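Local coordinates for protein Isomerase/lactonizing enzyme (Agrobacterium fabrum str. C58, PDB 2NQL) that is of undefined function but has the enolase-superfamily build, a capping domain set on a TIM-type barrel that here holds a sodium ion, at residues 150-155 with 362-367; 182-187 with 210-215; 234-239 with 258-263; 320-325 with 375-380; 351-356 with 379-384. One frame throughout, in Å; residues are numbered along the deposited sequence.

Contact 1: residues 150-155 with 362-367; sequences VDSFPA and EGRYHL. With SO4 (sulfate ion), chain C; SO4 (sulfate ion), chain F.
The R364 guanidinium meets S152 OG and a sulfate ion within its own plane, while one of its faces lies over F153 CA and P154 N. R364 NH2 donates to S152 OG over 2.9 Å, nearly straight at 164°, and NE adds a weak bond to the same oxygen. The other edge takes the sulfate: NH2 donates to its O3 (2.8 Å) and NH1 to its O2 (2.9 Å). Gripped at both edges, the group is fixed in rotation; a bend at chi3 brings it there. S152 OG, in the crowded position between backbone N and carbonyl carbon, also bonds a second sulfate, which a water ties to D151 O and H366 ND1. Both ions probably come from the crystallisation liquor.

On the face carrying F153 and Y365 the contact turns apolar. The two rings cross obliquely, planes at 59°, with F153 CE1 3.7 Å from Y365 CD2. L367 CD1 lies equally close to F153 CE2, and A155 CB touches the Y365 ring from two residues on.

Holding all this is an antiparallel ladder. F153 and Y365 form the hydrogen-bonded pair, Y365 N to F153 O at 2.9 Å, and L367 N to D151 O extends it at 175°. D151 turns its carboxylate to R143, and Y365 OH bonds E341 O. Strand 364-366 thus rides antiparallel on barrel strand 152-158, with strand 359-361 pairing along it and L328 of helix 322-331 packing on F153, Y365 and L367.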
# COMPACT_ATOMS: atom_id res chain seq x y z
N VAL A 150 -17.63 26.71 1.49
CA VAL A 150 -17.32 28.03 0.92
C VAL A 150 -17.11 27.91 -0.61
O VAL A 150 -16.97 26.80 -1.15
CB VAL A 150 -16.09 28.67 1.63
CG1 VAL A 150 -16.34 28.82 3.11
CG2 VAL A 150 -14.79 27.83 1.40
N ASP A 151 -17.11 29.04 -1.30
CA ASP A 151 -16.94 29.00 -2.76
C ASP A 151 -15.58 29.52 -3.20
O ASP A 151 -15.30 29.57 -4.40
CB ASP A 151 -18.03 29.80 -3.46
CG ASP A 151 -19.41 29.31 -3.12
OD1 ASP A 151 -19.62 28.08 -3.12
OD2 ASP A 151 -20.28 30.15 -2.84
N SER A 152 -14.75 29.91 -2.23
CA SER A 152 -13.39 30.35 -2.51
C SER A 152 -12.55 30.15 -1.27
O SER A 152 -13.09 30.13 -0.15
CB SER A 152 -13.35 31.83 -3.00
OG SER A 152 -13.75 32.73 -1.98
N PHE A 153 -11.24 30.00 -1.45
CA PHE A 153 -10.30 29.98 -0.33
C PHE A 153 -8.89 30.27 -0.82
O PHE A 153 -8.66 30.25 -2.04
CB PHE A 153 -10.37 28.65 0.48
CG PHE A 153 -10.41 27.40 -0.38
CD1 PHE A 153 -9.29 26.98 -1.10
CD2 PHE A 153 -11.57 26.62 -0.42
CE1 PHE A 153 -9.32 25.82 -1.86
CE2 PHE A 153 -11.60 25.44 -1.16
CZ PHE A 153 -10.48 25.04 -1.89
N PRO A 154 -7.96 30.58 0.10
CA PRO A 154 -6.61 30.93 -0.31
C PRO A 154 -5.85 29.84 -1.06
O PRO A 154 -6.05 28.65 -0.81
CB PRO A 154 -5.92 31.24 1.03
CG PRO A 154 -7.02 31.72 1.88
CD PRO A 154 -8.09 30.74 1.57
N ALA A 155 -4.98 30.27 -1.96
CA ALA A 155 -4.11 29.39 -2.73
C ALA A 155 -2.67 29.86 -2.57
O ALA A 155 -2.41 31.07 -2.60
CB ALA A 155 -4.54 29.40 -4.18
N GLU A 362 -5.56 35.81 -8.18
CA GLU A 362 -5.30 36.75 -7.07
C GLU A 362 -5.21 36.05 -5.73
O GLU A 362 -5.81 36.48 -4.72
CB GLU A 362 -6.37 37.84 -7.04
CG GLU A 362 -5.90 39.17 -6.45
CD GLU A 362 -6.91 40.28 -6.69
OE1 GLU A 362 -8.10 40.08 -6.38
OE2 GLU A 362 -6.51 41.34 -7.22
N GLY A 363 -4.48 34.94 -5.72
CA GLY A 363 -4.26 34.22 -4.49
C GLY A 363 -5.41 33.40 -3.96
O GLY A 363 -5.36 33.00 -2.79
N ARG A 364 -6.45 33.15 -4.77
CA ARG A 364 -7.61 32.37 -4.29
C ARG A 364 -8.16 31.41 -5.35
O ARG A 364 -8.34 31.78 -6.51
CB ARG A 364 -8.78 33.25 -3.82
CG ARG A 364 -8.48 34.21 -2.68
CD ARG A 364 -9.68 35.07 -2.34
NE ARG A 364 -10.75 34.34 -1.66
CZ ARG A 364 -10.73 33.94 -0.39
NH1 ARG A 364 -9.68 34.17 0.40
NH2 ARG A 364 -11.78 33.31 0.10
N TYR A 365 -8.49 30.19 -4.92
CA TYR A 365 -9.29 29.28 -5.74
C TYR A 365 -10.73 29.75 -5.74
O TYR A 365 -11.24 30.18 -4.70
CB TYR A 365 -9.27 27.87 -5.15
CG TYR A 365 -8.08 27.06 -5.56
CD1 TYR A 365 -8.00 26.52 -6.86
CD2 TYR A 365 -7.05 26.80 -4.66
CE1 TYR A 365 -6.92 25.73 -7.24
CE2 TYR A 365 -5.97 25.99 -5.04
CZ TYR A 365 -5.92 25.47 -6.34
OH TYR A 365 -4.87 24.68 -6.72
N HIS A 366 -11.34 29.67 -6.91
CA HIS A 366 -12.78 29.83 -7.10
C HIS A 366 -13.43 28.54 -7.57
O HIS A 366 -13.10 28.01 -8.65
CB HIS A 366 -13.04 30.93 -8.14
CG HIS A 366 -12.56 32.27 -7.70
ND1 HIS A 366 -13.42 33.24 -7.22
CD2 HIS A 366 -11.32 32.80 -7.60
CE1 HIS A 366 -12.73 34.31 -6.88
NE2 HIS A 366 -11.45 34.07 -7.10
N LEU A 367 -14.37 28.05 -6.77
CA LEU A 367 -14.91 26.70 -6.98
C LEU A 367 -15.92 26.69 -8.13
O LEU A 367 -16.57 27.71 -8.37
CB LEU A 367 -15.58 26.20 -5.70
CG LEU A 367 -14.56 25.50 -4.78
CD1 LEU A 367 -13.54 26.42 -4.10
CD2 LEU A 367 -15.25 24.66 -3.79
S SO4 C . -10.59 32.84 3.71
O1 SO4 C . -10.00 31.85 4.63
O2 SO4 C . -9.55 33.76 3.25
O3 SO4 C . -11.16 32.14 2.55
O4 SO4 C . -11.66 33.59 4.37
S SO4 F . -16.76 33.89 -2.88
O1 SO4 F . -16.51 33.02 -1.73
O2 SO4 F . -15.52 34.49 -3.37
O3 SO4 F . -17.32 33.06 -3.94
O4 SO4 F . -17.71 34.96 -2.54
O HOH W 1 -15.90 31.99 -6.00

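Contact 2: residues 182-187 with 210-215; sequences AFKFAT and KIAADM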
# COMPACT_ATOMS: atom_id res chain seq x y z
N ALA A 182 1.49 33.72 -0.48
CA ALA A 182 2.01 32.51 0.12
C ALA A 182 2.67 31.63 -0.95
O ALA A 182 2.19 31.54 -2.09
CB ALA A 182 0.91 31.78 0.89
N PHE A 183 3.82 31.05 -0.59
CA PHE A 183 4.78 30.46 -1.53
C PHE A 183 5.43 29.25 -0.88
O PHE A 183 5.59 29.20 0.35
CB PHE A 183 5.90 31.46 -1.90
CG PHE A 183 5.40 32.75 -2.47
CD1 PHE A 183 5.22 32.89 -3.85
CD2 PHE A 183 5.05 33.81 -1.62
CE1 PHE A 183 4.72 34.08 -4.39
CE2 PHE A 183 4.53 35.00 -2.15
CZ PHE A 183 4.38 35.14 -3.53
N LYS A 184 5.83 28.29 -1.71
CA LYS A 184 6.60 27.16 -1.21
C LYS A 184 7.70 26.84 -2.20
O LYS A 184 7.47 26.88 -3.42
CB LYS A 184 5.68 25.94 -0.95
CG LYS A 184 6.41 24.72 -0.38
CD LYS A 184 5.45 23.56 -0.06
CE LYS A 184 5.08 22.77 -1.30
NZ LYS A 184 4.04 21.78 -0.95
N PHE A 185 8.89 26.52 -1.69
CA PHE A 185 9.99 26.10 -2.54
C PHE A 185 10.47 24.70 -2.18
O PHE A 185 10.29 24.26 -1.04
CB PHE A 185 11.15 27.11 -2.50
CG PHE A 185 11.97 27.05 -1.24
CD1 PHE A 185 13.12 26.27 -1.17
CD2 PHE A 185 11.58 27.77 -0.11
CE1 PHE A 185 13.88 26.20 0.01
CE2 PHE A 185 12.32 27.70 1.09
CZ PHE A 185 13.48 26.92 1.13
N ALA A 186 11.09 24.01 -3.14
CA ALA A 186 11.57 22.65 -2.90
C ALA A 186 13.08 22.68 -2.70
O ALA A 186 13.82 23.23 -3.51
CB ALA A 186 11.19 21.72 -4.07
N THR A 187 13.52 22.13 -1.57
CA THR A 187 14.92 22.20 -1.15
C THR A 187 15.99 21.58 -2.08
O THR A 187 17.10 22.11 -2.15
CB THR A 187 15.12 21.78 0.34
OG1 THR A 187 14.77 20.40 0.50
CG2 THR A 187 14.23 22.60 1.25
N LYS A 210 4.31 34.56 3.10
CA LYS A 210 4.48 33.23 3.73
C LYS A 210 5.35 32.39 2.80
O LYS A 210 5.09 32.31 1.60
CB LYS A 210 3.13 32.53 3.92
CG LYS A 210 2.20 33.19 4.92
CD LYS A 210 1.25 32.18 5.54
CE LYS A 210 -0.16 32.67 5.56
NZ LYS A 210 -0.38 33.66 6.63
N ILE A 211 6.43 31.83 3.35
CA ILE A 211 7.42 31.08 2.55
C ILE A 211 7.69 29.76 3.26
O ILE A 211 8.40 29.70 4.26
CB ILE A 211 8.74 31.87 2.33
CG1 ILE A 211 8.46 33.29 1.82
CG2 ILE A 211 9.65 31.13 1.30
CD1 ILE A 211 9.72 34.21 1.77
N ALA A 212 7.15 28.68 2.70
CA ALA A 212 7.37 27.34 3.22
C ALA A 212 8.48 26.59 2.49
O ALA A 212 8.79 26.87 1.32
CB ALA A 212 6.05 26.54 3.14
N ALA A 213 9.03 25.59 3.18
CA ALA A 213 10.07 24.75 2.63
C ALA A 213 9.61 23.31 2.54
O ALA A 213 9.28 22.69 3.55
CB ALA A 213 11.34 24.82 3.47
N ASP A 214 9.59 22.79 1.31
CA ASP A 214 9.39 21.36 1.10
C ASP A 214 10.75 20.63 1.17
O ASP A 214 11.59 20.71 0.25
CB ASP A 214 8.63 21.10 -0.21
CG ASP A 214 8.53 19.60 -0.57
OD1 ASP A 214 8.68 18.74 0.34
OD2 ASP A 214 8.32 19.29 -1.76
N MET A 215 10.94 19.92 2.26
CA MET A 215 12.21 19.30 2.58
C MET A 215 12.37 17.95 1.91
O MET A 215 13.46 17.37 1.94
CB MET A 215 12.36 19.17 4.09
CG MET A 215 12.53 20.53 4.75
SD MET A 215 12.83 20.33 6.50
CE MET A 215 14.56 19.84 6.43
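K184 and F185 leave strand 182-186 on opposite faces and each leans across strand 210-214. With CG anti to the backbone N (chi1 -178°), K184 runs over A212, its CG 4.0 Å from A212 CB, then bends at chi3 so that CD passes D214 CB, also at 4.0 Å. The two side chains cross obliquely, and K184 NZ stays 5.0 Å from D214 OD2, short of a salt bridge. The amine makes a salt bridge with E240 and a hydrogen bond to Y156 OH instead, while D214 OD2 bonds H216 ND1. On the other face F185 takes the crowded chi1 (75°), which lays its ring back over the neighbouring strand: one face sits above A213 CA, the edge meets I211 CG2, and CZ is 3.8 Å from A213 CB.

These are adjacent parallel strands of the barrel, the two arms of a beta-alpha-beta unit whose helix 194-205 packs on the F183 and F185 side. The K184 face looks inward, the nearest lysine side-chain atom about 4 Å from the sodium ion that E240 and E266 bind. A212 N to F183 O and D214 N to F185 O alternate with F185 N to A212 O (3.0 Å). At the end T187 N reaches D214 O at 3.0 Å, straight at 178°.

Contact 3: residues 234-239 with 258-263; sequences FDPWFA and TDVPIA
F238 holds its CG between the backbone N and the carbonyl carbon (chi1 58°), a crowded setting that brings the ring up against A263, while V260 sets CG1 anti to its backbone N (chi1 177°) and so lays it beside A239. The two segments lead into neighbouring parallel strands of the barrel, 239-240 and 262-264, with helix 248-255 in the crossover between them, a beta-alpha-beta unit of the TIM-type domain.

Two backbone bonds start the ladder at the A239 and I262 bridge. A239 N donates to P261 O at 2.9 Å, nearly along the C=O axis. A263 N then donates to A239 O at 3.0 Å, coming in from above the carbonyl plane.

On the outer side, V260 meets P236 CG with both methyls, CG1 and CG2 each at 3.9 Å, the two side chains crossing at about a right angle. A239 CB touches both V260 CG1 and I262 CD1. I228 of helix 221-231 touches both A239 and V260, so this side is apolar packing. V260 closes an ST turn, its N donating to T258 OG1 at 3.2 Å.

The other side faces into the barrel, with the nearest F238 side-chain atom about 7 Å from the sodium ion bound by E240, the residue just after A239. P261 packs against the backbone of W237, its CG 3.5 Å from W237 O. A263 CB approaches F238 CD1 to 3.5 Å, and on the same phenyl ring CE2 sits 3.4 Å above the W237 ring plane, over its centre.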
# COMPACT_ATOMS: atom_id res chain seq x y z
N PHE A 234 14.84 33.14 8.77
CA PHE A 234 14.14 33.77 7.66
C PHE A 234 12.63 33.51 7.73
O PHE A 234 11.91 33.77 6.76
CB PHE A 234 14.76 33.31 6.34
CG PHE A 234 16.25 33.54 6.27
CD1 PHE A 234 16.77 34.83 6.04
CD2 PHE A 234 17.15 32.49 6.49
CE1 PHE A 234 18.15 35.04 6.00
CE2 PHE A 234 18.53 32.70 6.45
CZ PHE A 234 19.03 33.97 6.20
N ASP A 235 12.17 33.04 8.89
CA ASP A 235 10.74 32.87 9.19
C ASP A 235 10.01 31.90 8.22
O ASP A 235 9.13 32.32 7.46
CB ASP A 235 10.04 34.24 9.24
CG ASP A 235 8.62 34.16 9.80
OD1 ASP A 235 8.41 33.41 10.77
OD2 ASP A 235 7.73 34.85 9.26
N PRO A 236 10.38 30.60 8.23
CA PRO A 236 9.61 29.65 7.43
C PRO A 236 8.18 29.45 7.93
O PRO A 236 7.93 29.30 9.14
CB PRO A 236 10.42 28.35 7.54
CG PRO A 236 11.17 28.47 8.81
CD PRO A 236 11.49 29.94 8.94
N TRP A 237 7.25 29.47 6.98
CA TRP A 237 5.84 29.23 7.24
C TRP A 237 5.62 27.82 7.80
O TRP A 237 5.02 27.66 8.87
CB TRP A 237 5.08 29.44 5.92
CG TRP A 237 3.62 29.12 5.85
CD1 TRP A 237 2.72 29.01 6.86
CD2 TRP A 237 2.90 28.92 4.64
NE1 TRP A 237 1.47 28.73 6.36
CE2 TRP A 237 1.55 28.67 5.00
CE3 TRP A 237 3.26 28.90 3.28
CZ2 TRP A 237 0.57 28.39 4.05
CZ3 TRP A 237 2.28 28.64 2.33
CH2 TRP A 237 0.94 28.40 2.72
N PHE A 238 6.11 26.82 7.08
CA PHE A 238 6.20 25.46 7.60
C PHE A 238 7.36 24.71 6.96
O PHE A 238 7.87 25.13 5.90
CB PHE A 238 4.86 24.71 7.46
CG PHE A 238 4.33 24.61 6.04
CD1 PHE A 238 4.82 23.63 5.16
CD2 PHE A 238 3.32 25.45 5.60
CE1 PHE A 238 4.31 23.50 3.85
CE2 PHE A 238 2.80 25.35 4.29
CZ PHE A 238 3.31 24.37 3.41
N ALA A 239 7.77 23.62 7.60
CA ALA A 239 8.74 22.69 7.04
C ALA A 239 7.97 21.42 6.71
O ALA A 239 7.38 20.80 7.59
CB ALA A 239 9.87 22.40 8.04
N THR A 258 11.79 21.38 17.08
CA THR A 258 11.71 22.69 16.44
C THR A 258 10.33 23.28 16.66
O THR A 258 9.35 22.55 16.83
CB THR A 258 12.07 22.65 14.93
OG1 THR A 258 12.03 23.98 14.40
CG2 THR A 258 11.10 21.75 14.13
N ASP A 259 10.28 24.62 16.71
CA ASP A 259 9.02 25.35 16.83
C ASP A 259 8.44 25.67 15.45
O ASP A 259 7.28 26.06 15.35
CB ASP A 259 9.23 26.66 17.60
CG ASP A 259 9.59 26.44 19.06
OD1 ASP A 259 8.76 25.87 19.81
OD2 ASP A 259 10.71 26.83 19.46
N VAL A 260 9.25 25.52 14.41
CA VAL A 260 8.78 25.63 13.03
C VAL A 260 7.67 24.60 12.81
O VAL A 260 7.87 23.42 13.12
CB VAL A 260 9.95 25.47 12.02
CG1 VAL A 260 9.43 25.52 10.59
CG2 VAL A 260 11.00 26.58 12.26
N PRO A 261 6.48 25.06 12.37
CA PRO A 261 5.36 24.13 12.12
C PRO A 261 5.74 23.01 11.15
O PRO A 261 6.42 23.26 10.14
CB PRO A 261 4.30 25.04 11.50
CG PRO A 261 4.59 26.39 12.08
CD PRO A 261 6.09 26.46 12.11
N ILE A 262 5.35 21.78 11.48
CA ILE A 262 5.68 20.65 10.62
C ILE A 262 4.44 20.26 9.81
O ILE A 262 3.36 20.14 10.36
CB ILE A 262 6.25 19.43 11.41
CG1 ILE A 262 7.51 19.82 12.21
CG2 ILE A 262 6.52 18.23 10.48
CD1 ILE A 262 8.61 20.45 11.42
N ALA A 263 4.62 20.08 8.51
CA ALA A 263 3.51 19.72 7.63
C ALA A 263 3.81 18.37 6.96
O ALA A 263 4.92 18.16 6.48
CB ALA A 263 3.32 20.80 6.56

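Contact 4: residues 320-325 with 375-380; sequences AGIFLA and VRPSEA
A320 comes first, giving its backbone N to E68 of strand 64-70 in the N-terminal half of the chain. G321 follows at the N-cap of helix 322-331 with a positive phi (121°), a conformation suited to glycine, and its carbonyl receives A325 N at 2.9 Å to open the first turn. E68 lies at that same end: OE1 accepts from F323 N and weakly from I322 N, so the start of the helix may favour the charged form of this carboxylate.

I322 is the side chain that carries most of the meeting. Both its torsions are near -60°, and the doubled-back chain sends CD1 among three residues of 375-377. CD1 lies 3.9 Å from V375 CG2, the two side chains running past each other in opposite directions, and 3.8 Å from P377 CD, where ring and chain cross at about a right angle. The same methyl also rests 3.9 Å from R376 CA. One turn on, A325 points at V375, and its CB meets V375 CG2 at 3.5 Å; that methyl is therefore wedged between A325 and I322, held in the crowded position between backbone N and carbonyl carbon.

R376 NE makes a salt bridge with D355. What crosses between the segments is thus apolar packing of I322, A325, V375 and P377, with one backbone CA beside it: a close, largely buried fit that sets no bond direction, while directional bonds come from elsewhere, such as E68 and D355.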
# COMPACT_ATOMS: atom_id res chain seq x y z
N ALA A 320 -5.55 16.04 -14.60
CA ALA A 320 -6.38 16.70 -15.62
C ALA A 320 -7.24 17.81 -15.01
O ALA A 320 -7.69 18.72 -15.72
CB ALA A 320 -7.26 15.68 -16.32
N GLY A 321 -7.46 17.75 -13.70
CA GLY A 321 -8.30 18.73 -13.03
C GLY A 321 -9.49 18.09 -12.34
O GLY A 321 -10.17 18.75 -11.57
N ILE A 322 -9.75 16.79 -12.60
CA ILE A 322 -10.92 16.09 -12.01
C ILE A 322 -10.74 15.86 -10.50
O ILE A 322 -11.59 16.26 -9.68
CB ILE A 322 -11.24 14.75 -12.78
CG1 ILE A 322 -11.58 14.97 -14.28
CG2 ILE A 322 -12.29 13.88 -12.04
CD1 ILE A 322 -12.76 15.86 -14.56
N PHE A 323 -9.64 15.20 -10.11
CA PHE A 323 -9.34 15.12 -8.69
C PHE A 323 -9.02 16.45 -8.00
O PHE A 323 -9.27 16.60 -6.81
CB PHE A 323 -8.42 13.96 -8.27
CG PHE A 323 -6.99 14.05 -8.79
CD1 PHE A 323 -6.09 15.03 -8.33
CD2 PHE A 323 -6.51 13.08 -9.66
CE1 PHE A 323 -4.75 15.05 -8.79
CE2 PHE A 323 -5.18 13.09 -10.13
CZ PHE A 323 -4.30 14.07 -9.69
N LEU A 324 -8.50 17.42 -8.75
CA LEU A 324 -8.33 18.74 -8.14
C LEU A 324 -9.70 19.37 -7.80
O LEU A 324 -9.87 19.90 -6.72
CB LEU A 324 -7.53 19.68 -9.06
CG LEU A 324 -7.34 21.09 -8.48
CD1 LEU A 324 -6.60 21.07 -7.16
CD2 LEU A 324 -6.61 21.95 -9.52
N ALA A 325 -10.65 19.29 -8.73
CA ALA A 325 -11.99 19.80 -8.47
C ALA A 325 -12.61 19.11 -7.26
O ALA A 325 -13.19 19.77 -6.40
CB ALA A 325 -12.86 19.64 -9.67
N VAL A 375 -17.14 19.93 -12.76
CA VAL A 375 -16.29 19.91 -13.95
C VAL A 375 -16.40 18.53 -14.58
O VAL A 375 -16.84 17.59 -13.92
CB VAL A 375 -14.77 20.25 -13.68
CG1 VAL A 375 -14.60 21.61 -12.93
CG2 VAL A 375 -14.05 19.12 -12.93
N ARG A 376 -16.02 18.43 -15.85
CA ARG A 376 -15.88 17.14 -16.56
C ARG A 376 -14.81 17.32 -17.64
O ARG A 376 -14.46 18.46 -17.97
CB ARG A 376 -17.22 16.76 -17.20
CG ARG A 376 -17.64 17.72 -18.31
CD ARG A 376 -18.83 17.23 -19.08
NE ARG A 376 -19.09 18.06 -20.26
CZ ARG A 376 -20.24 18.06 -20.93
NH1 ARG A 376 -21.23 17.27 -20.52
NH2 ARG A 376 -20.38 18.85 -21.99
N PRO A 377 -14.27 16.22 -18.20
CA PRO A 377 -13.36 16.38 -19.33
C PRO A 377 -14.05 17.10 -20.48
O PRO A 377 -15.24 16.90 -20.75
CB PRO A 377 -13.01 14.93 -19.72
CG PRO A 377 -13.14 14.18 -18.36
CD PRO A 377 -14.41 14.79 -17.83
N SER A 378 -13.31 18.02 -21.10
CA SER A 378 -13.83 18.75 -22.25
C SER A 378 -13.87 17.83 -23.46
O SER A 378 -13.27 16.73 -23.46
CB SER A 378 -12.94 19.97 -22.55
OG SER A 378 -11.64 19.53 -22.97
N GLU A 379 -14.54 18.28 -24.52
CA GLU A 379 -14.52 17.56 -25.79
C GLU A 379 -13.10 17.30 -26.30
O GLU A 379 -12.81 16.19 -26.80
CB GLU A 379 -15.37 18.29 -26.84
CG GLU A 379 -15.85 17.44 -28.01
CD GLU A 379 -16.66 16.21 -27.60
OE1 GLU A 379 -17.61 16.32 -26.79
OE2 GLU A 379 -16.36 15.11 -28.12
N ALA A 380 -12.21 18.29 -26.14
CA ALA A 380 -10.79 18.12 -26.47
C ALA A 380 -10.16 16.97 -25.66
O ALA A 380 -9.47 16.12 -26.23
CB ALA A 380 -10.02 19.41 -26.26

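Contact 5: residues 351-356 with 379-384; sequences RRLLDG and EAALGL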
# COMPACT_ATOMS: atom_id res chain seq x y z
N ARG A 351 -6.92 24.06 -18.34
CA ARG A 351 -8.24 24.69 -18.52
C ARG A 351 -8.94 24.15 -19.77
O ARG A 351 -10.16 23.92 -19.77
CB ARG A 351 -8.12 26.22 -18.61
CG ARG A 351 -7.98 26.93 -17.28
CD ARG A 351 -8.33 28.43 -17.42
NE ARG A 351 -8.15 29.20 -16.19
CZ ARG A 351 -7.00 29.78 -15.87
NH1 ARG A 351 -5.97 29.63 -16.69
NH2 ARG A 351 -6.87 30.49 -14.76
N ARG A 352 -8.15 23.92 -20.82
CA ARG A 352 -8.61 23.39 -22.10
C ARG A 352 -9.15 21.97 -21.99
O ARG A 352 -9.89 21.52 -22.85
CB ARG A 352 -7.46 23.36 -23.09
CG ARG A 352 -7.43 24.57 -23.96
CD ARG A 352 -6.12 24.67 -24.71
NE ARG A 352 -5.55 25.99 -24.48
CZ ARG A 352 -4.48 26.23 -23.72
NH1 ARG A 352 -4.05 27.47 -23.56
NH2 ARG A 352 -3.84 25.22 -23.11
N LEU A 353 -8.73 21.27 -20.94
CA LEU A 353 -9.05 19.86 -20.77
C LEU A 353 -10.37 19.68 -20.02
O LEU A 353 -10.84 18.55 -19.86
CB LEU A 353 -7.90 19.15 -20.05
CG LEU A 353 -6.59 18.97 -20.85
CD1 LEU A 353 -5.56 18.17 -20.04
CD2 LEU A 353 -6.80 18.33 -22.22
N LEU A 354 -10.96 20.79 -19.57
CA LEU A 354 -12.14 20.73 -18.72
C LEU A 354 -13.29 21.61 -19.19
O LEU A 354 -13.06 22.75 -19.64
CB LEU A 354 -11.78 21.21 -17.32
CG LEU A 354 -10.75 20.39 -16.53
CD1 LEU A 354 -10.40 21.18 -15.30
CD2 LEU A 354 -11.38 19.05 -16.17
N ASP A 355 -14.50 21.10 -19.05
CA ASP A 355 -15.73 21.96 -18.99
C ASP A 355 -16.10 22.23 -17.53
O ASP A 355 -16.15 21.30 -16.72
CB ASP A 355 -16.93 21.26 -19.66
CG ASP A 355 -16.75 21.03 -21.14
OD1 ASP A 355 -16.03 21.83 -21.79
OD2 ASP A 355 -17.33 20.04 -21.66
N GLY A 356 -16.37 23.48 -17.19
CA GLY A 356 -16.64 23.86 -15.79
C GLY A 356 -15.79 25.00 -15.28
O GLY A 356 -14.59 25.05 -15.52
N GLU A 379 -14.54 18.28 -24.52
CA GLU A 379 -14.52 17.56 -25.79
C GLU A 379 -13.10 17.30 -26.30
O GLU A 379 -12.81 16.19 -26.80
CB GLU A 379 -15.37 18.29 -26.84
CG GLU A 379 -15.85 17.44 -28.01
CD GLU A 379 -16.66 16.21 -27.60
OE1 GLU A 379 -17.61 16.32 -26.79
OE2 GLU A 379 -16.36 15.11 -28.12
N ALA A 380 -12.21 18.29 -26.14
CA ALA A 380 -10.79 18.12 -26.47
C ALA A 380 -10.16 16.97 -25.66
O ALA A 380 -9.47 16.12 -26.23
CB ALA A 380 -10.02 19.41 -26.26
N ALA A 381 -10.41 16.95 -24.35
CA ALA A 381 -9.89 15.87 -23.48
C ALA A 381 -10.42 14.50 -23.94
O ALA A 381 -9.66 13.52 -23.98
CB ALA A 381 -10.24 16.10 -22.06
N LEU A 382 -11.70 14.44 -24.31
CA LEU A 382 -12.30 13.16 -24.77
C LEU A 382 -11.66 12.64 -26.03
O LEU A 382 -11.64 11.43 -26.26
CB LEU A 382 -13.80 13.28 -24.99
CG LEU A 382 -14.71 13.51 -23.78
CD1 LEU A 382 -16.13 13.51 -24.28
CD2 LEU A 382 -14.52 12.46 -22.68
N GLY A 383 -11.10 13.54 -26.85
CA GLY A 383 -10.36 13.13 -28.05
C GLY A 383 -9.02 12.50 -27.71
O GLY A 383 -8.48 11.74 -28.49
N LEU A 384 -8.50 12.81 -26.53
CA LEU A 384 -7.14 12.40 -26.14
C LEU A 384 -7.09 11.12 -25.28
O LEU A 384 -6.09 10.41 -25.28
CB LEU A 384 -6.44 13.54 -25.40
CG LEU A 384 -6.26 14.81 -26.25
CD1 LEU A 384 -5.51 15.86 -25.42
CD2 LEU A 384 -5.55 14.45 -27.57
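L353 lies along the first turn of helix 379-384, its CD2 spread over A381 at 4.1 Å from A381 CB. With chi2 at -177° CD1 runs on anti to CA, which turns the other branch, CD2, toward the helix, where it also touches L384 CD1 at 4.2 Å. The backbone comes closer still: L353 O stands 3.3 Å from A381 CB, the tightest approach between the two segments. Beside it A380 CB rests 4.0 Å from R352 O, so a pair of alanines faces the carbonyls of the turn, consistent with the close approach of the helix.

Polar atoms settle with neighbours. S378, the N-cap residue just before the helix, has its OG bonded to both R352 O and A381 N, linking the turn to the start of the helix; L353 also bonds S378 through the backbone. D355 OD2 pairs with R376 in a salt bridge and keeps 6.3 Å from E379 OE1, a like charge. L354 N donates to R351 O at 3.2 Å, which tightens the chain ahead of strand 354-355.

L13 and Q15 of strand 5-15 touch both L353 and L384, L13 adding to the apolar cluster. The arrangement is a short antiparallel pair, 354-355 with 376-377, running into a serine-capped helix that packs back on the turn before 354-355, in the return of the C-terminal tail to the N-terminal capping domain seen in enolase-superfamily proteins.

In the fold
Contacts 2 and 3 come in series along the chain and adjoin in the barrel wall, centres 10 Å apart, joined where I211 and A213 bond to W237 and F238. Both are nested in the long loop closed by contact 1, which reaches the same sheet through strand 152-158, next to 182-186. The centres of contacts 4 and 5 are 7 Å apart; they share E379 and A380 and meet across strands 354-355 and 376-377. They stand on the far side of the chain's centre from contact 3, centres 34 and 39 Å away. The barrel wall and the capping-domain tail form two zones, bridged where Y365 of contact 1 touches L324 of contact 4.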